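Local coordinates for cell wall surface anchor family protein (Streptococcus agalactiae serogroup V, PDB 3TW0) that probably acts as the adhesive tip pilin of the Group B Streptococcus pilus, using a magnesium-binding vWFA domain to attach to host targets, at residues D173-M178 and G329-T334; K225-S230 and D278-Y283; F231-D236 and K299-P304. The protein carries 2 engineered substitutions. All blocks are in the same frame, centred on the assembly; numbering follows the deposited sequence.

Interaction 1 of 3, residues D173-M178 and G329-T334; sequences DGVPTM and GDPGAT. With ACT (acetate ion), chain F.
This contact belongs to the metal ion-dependent adhesion site (MIDAS) of the vWFA domain, where V175 and T177, just after the site residue D173, pack on loop 329-334. V175 carries most of it. Its CG2 lies over the backbone of G329, 3.4 Å from G329 CA, a tight carbon pair. Its CG1 is anti to the backbone N (chi1 -174°). This branch sits 3.6 Å from P331 O, with P331 CD close by, and 4.2 Å from A333 CB. T177 adds its methyl: T177 CG2 is 3.8 Å from P331 CD, and the two side chains cross at about a right angle.

Both segments are loops that follow neighbouring parallel strands of the central sheet, 165-172 and 319-324. The MIDAS of a vWFA fold forms at this end of the sheet. Loop 329-334 is held in shape by the backbone bond A333 N to G329 O and by a cis peptide before P331. G329 has a phi of 91°, and a CB there would run into A333 O.

Three waters supply the polar links. One joins D173 O to G329 N. The other two both donate to D330 O; one also donates, weakly, to D173 OD2, the other to V175 O. D173 OD2 also bonds S22 OG, and D330 OD2 forms a salt bridge with R27. D173 binds magnesium in a structure of this protein; here its side chain lies about 4 Å from the ion without binding it. T177 OG1 donates to acetate OXT at 2.8 Å and is also hydrogen-bonded to T143 N. The acetate, probably from the crystallisation liquor, is also bonded to the metal-site residues S22 and T143.

Interaction 2 of 3, residues K225-S230 and D278-Y283; sequences KGDGES and DYNWVY
A loop after helix 220-223 meets the 3-10 turn 278-280 that follows strand 271-276, and the chain leaving it, with K225 lying across Y283 and D227 beside N280. G226 N donates to Y279 O at 2.8 Å. This donor stands above the carbonyl plane, 46° out of it.

K225 bends at chi2 (-59°), which turns CD toward the backbone of Y279. Farther out, K225 CE sits over the centre of the Y283 ring, 3.9 Å from its centroid, a CH-pi contact. K225 NZ lies over the same face in a cation-pi contact at 4.1 Å. Y283 OH, at the far end of that ring, is hydrogen-bonded to I182 N.

At the other end, N280 ND2 gives a weak bond to D227 OD2 at 3.3 Å, and D227 CB rests 3.8 Å from Y279 CE2. D227 OD1 accepts from E229 N, forming an Asx turn.

Two waters bind K225 NZ. One passes on to D278 O and W281 O, the other to D278 OD1. The ammonium is therefore held by a ring face and by water. K225 NZ and D278 OD1 are 5.7 Å apart, so the carboxylate probably acts on the ammonium mainly through water and at a distance.

Interaction 3 of 3, residues F231-D236 and K299-P304; sequences FKLFSD and KTHGEP
This is a single antiparallel beta bridge, K232 with T300, where the loop after helix 220-223 meets the segment that enters helix 302-312. K232 and T300 form a non-hydrogen-bonded pair, and a backbone bond flanks them at each end. H301 N donates to F231 O at 2.9 Å, nearly along the C=O axis. L233 N donates to K299 O at 2.7 Å, from 54° out of the carbonyl plane. T300 O is buried without a polar partner in the model.

The F231 and T300 side chains lie side by side and point the same way. T300 CB stands over one face of the F231 ring, offset toward the rim, in a CH-pi contact 4.0 Å from the centroid. T300 CG2 comes within 3.4 Å of F231 CE2. On the other side of CZ, F231 CE1 reaches the backbone of G302 at N and CA. A CB on G302 would clash with that ring atom.

T300 OG1 lies between its backbone N and carbonyl carbon (chi1 68°). It accepts from E303 N at 3.2 Å and caps the helix start. L233 crosses H301 at about a right angle, with L233 CD2 3.7 Å from H301 NE2. A water in the plane of the H301 ring joins NE2 to K232 O.

H301 ND1 bonds S179 OG, so both ring nitrogens are engaged, which probably fixes the ring's rotation.

Along the chain the segments run 173-178, 225-230, 231-236, 278-283, 299-304 and 329-334. Interactions 2 and 3 thus both fall between the two segments of interaction 1, and their own segments interleave. Segments 225-230 and 231-236 are continuous. The centres of interactions 2 and 3 are 7 Å apart; interaction 1 lies 10 Å from interaction 3 and 13 Å from interaction 2. Probable backbone hydrogen bonds connect them: G228 with T177, F231 with P331, and F234 with N280 and V282. The continuous chain 225-236 therefore ties the metal-site loop 173-178 and its neighbour 329-334, at the end of the parallel sheet, to the chain after strand 271-276 and to the start of helix 302-312.

Interaction 1 of 3, residues D173-M178 and G329-T334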
loop_
_atom_site.group_PDB
_atom_site.type_symbol
_atom_site.label_atom_id
_atom_site.label_comp_id
_atom_site.label_asym_id
_atom_site.label_seq_id
_atom_site.Cartn_x
_atom_site.Cartn_y
_atom_site.Cartn_z
ATOM N N ASP A 173 4.190 6.449 7.414
ATOM C CA ASP A 173 3.504 7.731 7.589
ATOM C C ASP A 173 1.969 7.570 7.586
ATOM O O ASP A 173 1.227 8.542 7.724
ATOM C CB ASP A 173 3.991 8.779 6.560
ATOM C CG ASP A 173 3.661 8.388 5.126
ATOM O OD1 ASP A 173 2.739 7.578 4.929
ATOM O OD2 ASP A 173 4.296 8.907 4.198
ATOM N N GLY A 174 1.511 6.321 7.455
ATOM C CA GLY A 174 0.099 5.982 7.644
ATOM C C GLY A 174 -0.868 6.245 6.507
ATOM O O GLY A 174 -2.084 6.353 6.739
ATOM N N VAL A 175 -0.370 6.347 5.272
ATOM C CA VAL A 175 -1.286 6.643 4.152
ATOM C C VAL A 175 -1.194 5.615 3.042
ATOM O O VAL A 175 -0.373 5.770 2.115
ATOM C CB VAL A 175 -1.089 8.076 3.574
ATOM C CG1 VAL A 175 -2.154 8.387 2.513
ATOM C CG2 VAL A 175 -1.101 9.143 4.699
ATOM N N PRO A 176 -2.003 4.545 3.129
ATOM C CA PRO A 176 -1.947 3.539 2.074
ATOM C C PRO A 176 -2.637 4.037 0.828
ATOM O O PRO A 176 -3.665 4.729 0.912
ATOM C CB PRO A 176 -2.687 2.349 2.679
ATOM C CG PRO A 176 -3.744 3.005 3.568
ATOM C CD PRO A 176 -3.027 4.202 4.156
ATOM N N THR A 177 -2.089 3.676 -0.327
ATOM C CA THR A 177 -2.541 4.225 -1.600
ATOM C C THR A 177 -2.659 3.116 -2.644
ATOM O O THR A 177 -2.735 3.376 -3.840
ATOM C CB THR A 177 -1.532 5.260 -2.134
ATOM O OG1 THR A 177 -0.256 4.628 -2.260
ATOM C CG2 THR A 177 -1.388 6.454 -1.198
ATOM N N MET A 178 -2.651 1.872 -2.176
ATOM C CA MET A 178 -2.830 0.704 -3.030
ATOM C C MET A 178 -3.469 -0.316 -2.128
ATOM O O MET A 178 -3.198 -0.266 -0.929
ATOM C CB MET A 178 -1.469 0.185 -3.481
ATOM C CG MET A 178 -1.547 -0.819 -4.599
ATOM S SD MET A 178 0.113 -1.109 -5.343
ATOM C CE MET A 178 0.205 0.265 -6.527
ATOM N N GLY A 329 -0.988 12.925 6.129
ATOM C CA GLY A 329 -1.972 12.449 5.139
ATOM C C GLY A 329 -1.606 12.491 3.653
ATOM O O GLY A 329 -2.463 12.208 2.803
ATOM N N ASP A 330 -0.341 12.780 3.326
ATOM C CA ASP A 330 0.103 12.804 1.919
ATOM C C ASP A 330 0.199 11.380 1.318
ATOM O O ASP A 330 0.831 10.512 1.915
ATOM C CB ASP A 330 1.437 13.565 1.789
ATOM C CG ASP A 330 1.909 13.763 0.320
ATOM O OD1 ASP A 330 1.085 13.984 -0.605
ATOM O OD2 ASP A 330 3.145 13.730 0.086
ATOM N N PRO A 331 -0.459 11.136 0.158
ATOM C CA PRO A 331 -1.435 11.999 -0.568
ATOM C C PRO A 331 -2.927 11.655 -0.326
ATOM O O PRO A 331 -3.288 10.474 -0.253
ATOM C CB PRO A 331 -1.110 11.694 -2.028
ATOM C CG PRO A 331 -0.796 10.185 -1.983
ATOM C CD PRO A 331 -0.106 9.946 -0.644
ATOM N N GLY A 332 -3.774 12.691 -0.207
ATOM C CA GLY A 332 -5.243 12.556 -0.292
ATOM C C GLY A 332 -5.987 12.203 0.980
ATOM O O GLY A 332 -7.215 12.077 0.975
ATOM N N ALA A 333 -5.257 12.061 2.079
ATOM C CA ALA A 333 -5.882 11.864 3.368
ATOM C C ALA A 333 -5.625 13.093 4.233
ATOM O O ALA A 333 -4.758 13.902 3.953
ATOM C CB ALA A 333 -5.357 10.594 4.036
ATOM N N THR A 334 -6.410 13.247 5.275
ATOM C CA THR A 334 -6.122 14.270 6.268
ATOM C C THR A 334 -5.195 13.652 7.313
ATOM O O THR A 334 -5.066 12.421 7.368
ATOM C CB THR A 334 -7.391 14.667 6.995
ATOM O OG1 THR A 334 -7.918 13.498 7.617
ATOM C CG2 THR A 334 -8.414 15.241 6.004
HETATM C C ACT F . 3.034 6.899 -1.990
HETATM O O ACT F . 3.703 7.059 -0.955
HETATM O OXT ACT F . 2.065 6.119 -1.861
HETATM C CH3 ACT F . 3.371 7.580 -3.309
HETATM O O HOH W 1 1.179 10.941 6.542
HETATM O O HOH W 2 2.462 11.088 4.103
HETATM O O HOH W 3 1.594 7.482 1.185
#

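Interaction 2 of 3, residues K225-S230 and D278-Y283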
loop_
_atom_site.group_PDB
_atom_site.type_symbol
_atom_site.label_atom_id
_atom_site.label_comp_id
_atom_site.label_asym_id
_atom_site.label_seq_id
_atom_site.Cartn_x
_atom_site.Cartn_y
_atom_site.Cartn_z
ATOM N N LYS A 225 -5.973 -2.404 -6.689
ATOM C CA LYS A 225 -6.627 -1.074 -6.742
ATOM C C LYS A 225 -5.620 -0.002 -6.383
ATOM O O LYS A 225 -4.747 -0.211 -5.523
ATOM C CB LYS A 225 -7.833 -0.979 -5.770
ATOM C CG LYS A 225 -8.992 -1.945 -6.071
ATOM C CD LYS A 225 -9.583 -1.756 -7.448
ATOM C CE LYS A 225 -10.687 -2.766 -7.738
ATOM N NZ LYS A 225 -11.722 -2.273 -8.761
ATOM N N GLY A 226 -5.745 1.160 -7.011
ATOM C CA GLY A 226 -4.794 2.243 -6.745
ATOM C C GLY A 226 -3.459 2.050 -7.447
ATOM O O GLY A 226 -3.119 0.944 -7.856
ATOM N N ASP A 227 -2.739 3.156 -7.614
ATOM C CA ASP A 227 -1.403 3.179 -8.206
ATOM C C ASP A 227 -0.451 4.109 -7.452
ATOM O O ASP A 227 0.544 4.551 -8.026
ATOM C CB ASP A 227 -1.471 3.615 -9.685
ATOM C CG ASP A 227 -2.053 5.026 -9.873
ATOM O OD1 ASP A 227 -2.393 5.711 -8.888
ATOM O OD2 ASP A 227 -2.170 5.447 -11.037
ATOM N N GLY A 228 -0.745 4.408 -6.183
ATOM C CA GLY A 228 0.006 5.426 -5.446
ATOM C C GLY A 228 -0.454 6.886 -5.583
ATOM O O GLY A 228 0.102 7.769 -4.969
ATOM N N GLU A 229 -1.475 7.141 -6.381
ATOM C CA GLU A 229 -1.925 8.499 -6.663
ATOM C C GLU A 229 -2.568 9.100 -5.390
ATOM O O GLU A 229 -2.332 10.259 -5.054
ATOM C CB GLU A 229 -2.916 8.417 -7.850
ATOM C CG GLU A 229 -3.632 9.703 -8.293
ATOM C CD GLU A 229 -2.770 10.602 -9.172
ATOM O OE1 GLU A 229 -2.283 10.114 -10.228
ATOM O OE2 GLU A 229 -2.586 11.790 -8.806
ATOM N N SER A 230 -3.319 8.280 -4.641
ATOM C CA SER A 230 -4.142 8.806 -3.546
ATOM C C SER A 230 -4.631 7.749 -2.542
ATOM O O SER A 230 -4.828 6.602 -2.871
ATOM C CB SER A 230 -5.350 9.605 -4.110
ATOM O OG SER A 230 -6.161 10.134 -3.060
ATOM N N ASP A 278 -9.462 2.489 -14.325
ATOM C CA ASP A 278 -10.587 2.053 -13.493
ATOM C C ASP A 278 -10.221 1.404 -12.147
ATOM O O ASP A 278 -11.080 1.274 -11.258
ATOM C CB ASP A 278 -11.613 1.222 -14.281
ATOM C CG ASP A 278 -11.079 -0.143 -14.730
ATOM O OD1 ASP A 278 -10.270 -0.769 -14.028
ATOM O OD2 ASP A 278 -11.504 -0.599 -15.802
ATOM N N TYR A 279 -8.948 1.054 -11.978
ATOM C CA TYR A 279 -8.467 0.612 -10.687
ATOM C C TYR A 279 -8.310 1.788 -9.694
ATOM O O TYR A 279 -8.090 1.572 -8.515
ATOM C CB TYR A 279 -7.186 -0.235 -10.797
ATOM C CG TYR A 279 -6.036 0.392 -11.540
ATOM C CD1 TYR A 279 -5.567 -0.170 -12.734
ATOM C CD2 TYR A 279 -5.394 1.516 -11.048
ATOM C CE1 TYR A 279 -4.492 0.399 -13.420
ATOM C CE2 TYR A 279 -4.337 2.074 -11.708
ATOM C CZ TYR A 279 -3.883 1.507 -12.903
ATOM O OH TYR A 279 -2.815 2.097 -13.561
ATOM N N ASN A 280 -8.483 3.013 -10.163
ATOM C CA ASN A 280 -8.543 4.166 -9.257
ATOM C C ASN A 280 -9.939 4.641 -8.860
ATOM O O ASN A 280 -10.054 5.605 -8.098
ATOM C CB ASN A 280 -7.742 5.346 -9.826
ATOM C CG ASN A 280 -6.250 5.192 -9.593
ATOM O OD1 ASN A 280 -5.816 4.840 -8.481
ATOM N ND2 ASN A 280 -5.450 5.452 -10.635
ATOM N N TRP A 281 -10.978 3.986 -9.379
ATOM C CA TRP A 281 -12.368 4.411 -9.245
ATOM C C TRP A 281 -12.986 3.923 -7.946
ATOM O O TRP A 281 -12.619 2.873 -7.423
ATOM C CB TRP A 281 -13.222 3.791 -10.363
ATOM C CG TRP A 281 -12.948 4.276 -11.774
ATOM C CD1 TRP A 281 -11.955 5.141 -12.185
ATOM C CD2 TRP A 281 -13.633 3.865 -12.970
ATOM N NE1 TRP A 281 -12.021 5.331 -13.546
ATOM C CE2 TRP A 281 -13.029 4.550 -14.059
ATOM C CE3 TRP A 281 -14.715 3.005 -13.228
ATOM C CZ2 TRP A 281 -13.471 4.404 -15.374
ATOM C CZ3 TRP A 281 -15.143 2.848 -14.544
ATOM C CH2 TRP A 281 -14.531 3.563 -15.606
ATOM N N VAL A 282 -13.984 4.638 -7.457
ATOM C CA VAL A 282 -14.842 4.053 -6.409
ATOM C C VAL A 282 -15.390 2.750 -6.986
ATOM O O VAL A 282 -15.704 2.680 -8.176
ATOM C CB VAL A 282 -15.961 5.031 -5.992
ATOM C CG1 VAL A 282 -16.984 4.349 -5.086
ATOM C CG2 VAL A 282 -15.356 6.201 -5.276
ATOM N N TYR A 283 -15.430 1.702 -6.171
ATOM C CA TYR A 283 -15.963 0.438 -6.638
ATOM C C TYR A 283 -16.733 -0.232 -5.481
ATOM O O TYR A 283 -16.620 0.182 -4.329
ATOM C CB TYR A 283 -14.842 -0.479 -7.189
ATOM C CG TYR A 283 -14.070 -1.181 -6.085
ATOM C CD1 TYR A 283 -13.073 -0.510 -5.379
ATOM C CD2 TYR A 283 -14.364 -2.493 -5.732
ATOM C CE1 TYR A 283 -12.368 -1.138 -4.358
ATOM C CE2 TYR A 283 -13.672 -3.139 -4.686
ATOM C CZ TYR A 283 -12.685 -2.453 -4.012
ATOM O OH TYR A 283 -12.005 -3.068 -3.015
HETATM O O HOH W 4 -11.820 0.576 -8.773
HETATM O O HOH W 5 -10.487 -2.139 -11.169
#

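Interaction 3 of 3, residues F231-D236 and K299-P304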
loop_
_atom_site.group_PDB
_atom_site.type_symbol
_atom_site.label_atom_id
_atom_site.label_comp_id
_atom_site.label_asym_id
_atom_site.label_seq_id
_atom_site.Cartn_x
_atom_site.Cartn_y
_atom_site.Cartn_z
ATOM N N PHE A 231 -4.794 8.180 -1.299
ATOM C CA PHE A 231 -5.509 7.425 -0.294
ATOM C C PHE A 231 -6.947 7.153 -0.773
ATOM O O PHE A 231 -7.521 6.114 -0.460
ATOM C CB PHE A 231 -5.522 8.261 0.986
ATOM C CG PHE A 231 -6.284 7.642 2.112
ATOM C CD1 PHE A 231 -5.739 6.588 2.840
ATOM C CD2 PHE A 231 -7.529 8.152 2.487
ATOM C CE1 PHE A 231 -6.446 6.037 3.924
ATOM C CE2 PHE A 231 -8.231 7.609 3.562
ATOM C CZ PHE A 231 -7.693 6.540 4.270
ATOM N N LYS A 232 -7.513 8.080 -1.545
ATOM C CA LYS A 232 -8.899 7.964 -1.991
ATOM C C LYS A 232 -9.043 7.232 -3.313
ATOM O O LYS A 232 -8.155 7.287 -4.144
ATOM C CB LYS A 232 -9.547 9.359 -2.122
ATOM C CG LYS A 232 -9.884 10.027 -0.769
ATOM C CD LYS A 232 -10.640 11.372 -0.956
ATOM C CE LYS A 232 -9.704 12.597 -1.055
ATOM N NZ LYS A 232 -8.848 12.632 -2.312
ATOM N N LEU A 233 -10.164 6.540 -3.493
ATOM C CA LEU A 233 -10.586 6.110 -4.811
ATOM C C LEU A 233 -11.525 7.186 -5.328
ATOM O O LEU A 233 -12.209 7.845 -4.521
ATOM C CB LEU A 233 -11.295 4.763 -4.721
ATOM C CG LEU A 233 -10.358 3.584 -4.418
ATOM C CD1 LEU A 233 -11.107 2.412 -3.807
ATOM C CD2 LEU A 233 -9.539 3.141 -5.679
ATOM N N PHE A 234 -11.596 7.352 -6.644
ATOM C CA PHE A 234 -12.248 8.551 -7.212
ATOM C C PHE A 234 -13.680 8.289 -7.632
ATOM O O PHE A 234 -13.959 7.327 -8.335
ATOM C CB PHE A 234 -11.414 9.146 -8.373
ATOM C CG PHE A 234 -10.008 9.501 -7.974
ATOM C CD1 PHE A 234 -9.768 10.466 -7.005
ATOM C CD2 PHE A 234 -8.920 8.848 -8.534
ATOM C CE1 PHE A 234 -8.445 10.795 -6.619
ATOM C CE2 PHE A 234 -7.595 9.173 -8.166
ATOM C CZ PHE A 234 -7.367 10.137 -7.212
ATOM N N SER A 235 -14.588 9.149 -7.170
ATOM C CA SER A 235 -15.981 9.075 -7.624
ATOM C C SER A 235 -16.149 9.727 -9.001
ATOM O O SER A 235 -16.948 9.263 -9.821
ATOM C CB SER A 235 -16.964 9.649 -6.586
ATOM O OG SER A 235 -16.514 10.910 -6.109
ATOM N N ASP A 236 -15.382 10.780 -9.245
ATOM C CA ASP A 236 -15.365 11.445 -10.542
ATOM C C ASP A 236 -14.234 10.762 -11.325
ATOM O O ASP A 236 -13.067 10.805 -10.940
ATOM C CB ASP A 236 -15.140 12.959 -10.354
ATOM C CG ASP A 236 -15.120 13.765 -11.681
ATOM O OD1 ASP A 236 -15.208 13.203 -12.814
ATOM O OD2 ASP A 236 -15.029 15.009 -11.570
ATOM N N LYS A 299 -14.226 3.574 -0.887
ATOM C CA LYS A 299 -13.802 4.918 -1.330
ATOM C C LYS A 299 -12.380 5.288 -0.928
ATOM O O LYS A 299 -11.861 6.337 -1.347
ATOM C CB LYS A 299 -14.778 5.976 -0.800
ATOM C CG LYS A 299 -16.239 5.770 -1.236
ATOM C CD LYS A 299 -17.219 6.561 -0.353
ATOM C CE LYS A 299 -18.437 6.956 -1.149
ATOM N NZ LYS A 299 -19.742 6.736 -0.408
ATOM N N THR A 300 -11.744 4.446 -0.110
ATOM C CA THR A 300 -10.318 4.610 0.220
ATOM C C THR A 300 -9.512 3.295 0.182
ATOM O O THR A 300 -10.076 2.211 0.095
ATOM C CB THR A 300 -10.144 5.183 1.624
ATOM O OG1 THR A 300 -10.581 4.202 2.577
ATOM C CG2 THR A 300 -10.944 6.485 1.785
ATOM N N HIS A 301 -8.197 3.385 0.301
ATOM C CA HIS A 301 -7.384 2.183 0.454
ATOM C C HIS A 301 -7.296 1.747 1.901
ATOM O O HIS A 301 -6.969 0.603 2.180
ATOM C CB HIS A 301 -5.995 2.369 -0.212
ATOM C CG HIS A 301 -6.116 2.610 -1.679
ATOM N ND1 HIS A 301 -6.355 1.591 -2.576
ATOM C CD2 HIS A 301 -6.207 3.761 -2.383
ATOM C CE1 HIS A 301 -6.514 2.098 -3.788
ATOM N NE2 HIS A 301 -6.436 3.415 -3.694
ATOM N N GLY A 302 -7.610 2.664 2.810
ATOM C CA GLY A 302 -7.547 2.392 4.248
ATOM C C GLY A 302 -8.557 1.329 4.611
ATOM O O GLY A 302 -8.234 0.356 5.278
ATOM N N GLU A 303 -9.787 1.489 4.132
ATOM C CA GLU A 303 -10.820 0.560 4.490
ATOM C C GLU A 303 -10.536 -0.898 4.075
ATOM O O GLU A 303 -10.595 -1.803 4.915
ATOM C CB GLU A 303 -12.226 1.043 4.071
ATOM C CG GLU A 303 -13.308 0.066 4.552
ATOM C CD GLU A 303 -14.707 0.341 4.012
ATOM O OE1 GLU A 303 -14.862 1.191 3.114
ATOM O OE2 GLU A 303 -15.669 -0.305 4.503
ATOM N N PRO A 304 -10.224 -1.148 2.780
ATOM C CA PRO A 304 -9.974 -2.561 2.497
ATOM C C PRO A 304 -8.778 -3.085 3.259
ATOM O O PRO A 304 -8.783 -4.261 3.650
ATOM C CB PRO A 304 -9.747 -2.597 0.962
ATOM C CG PRO A 304 -9.503 -1.127 0.578
ATOM C CD PRO A 304 -10.354 -0.356 1.543
HETATM O O HOH W 6 -6.571 5.481 -5.638
#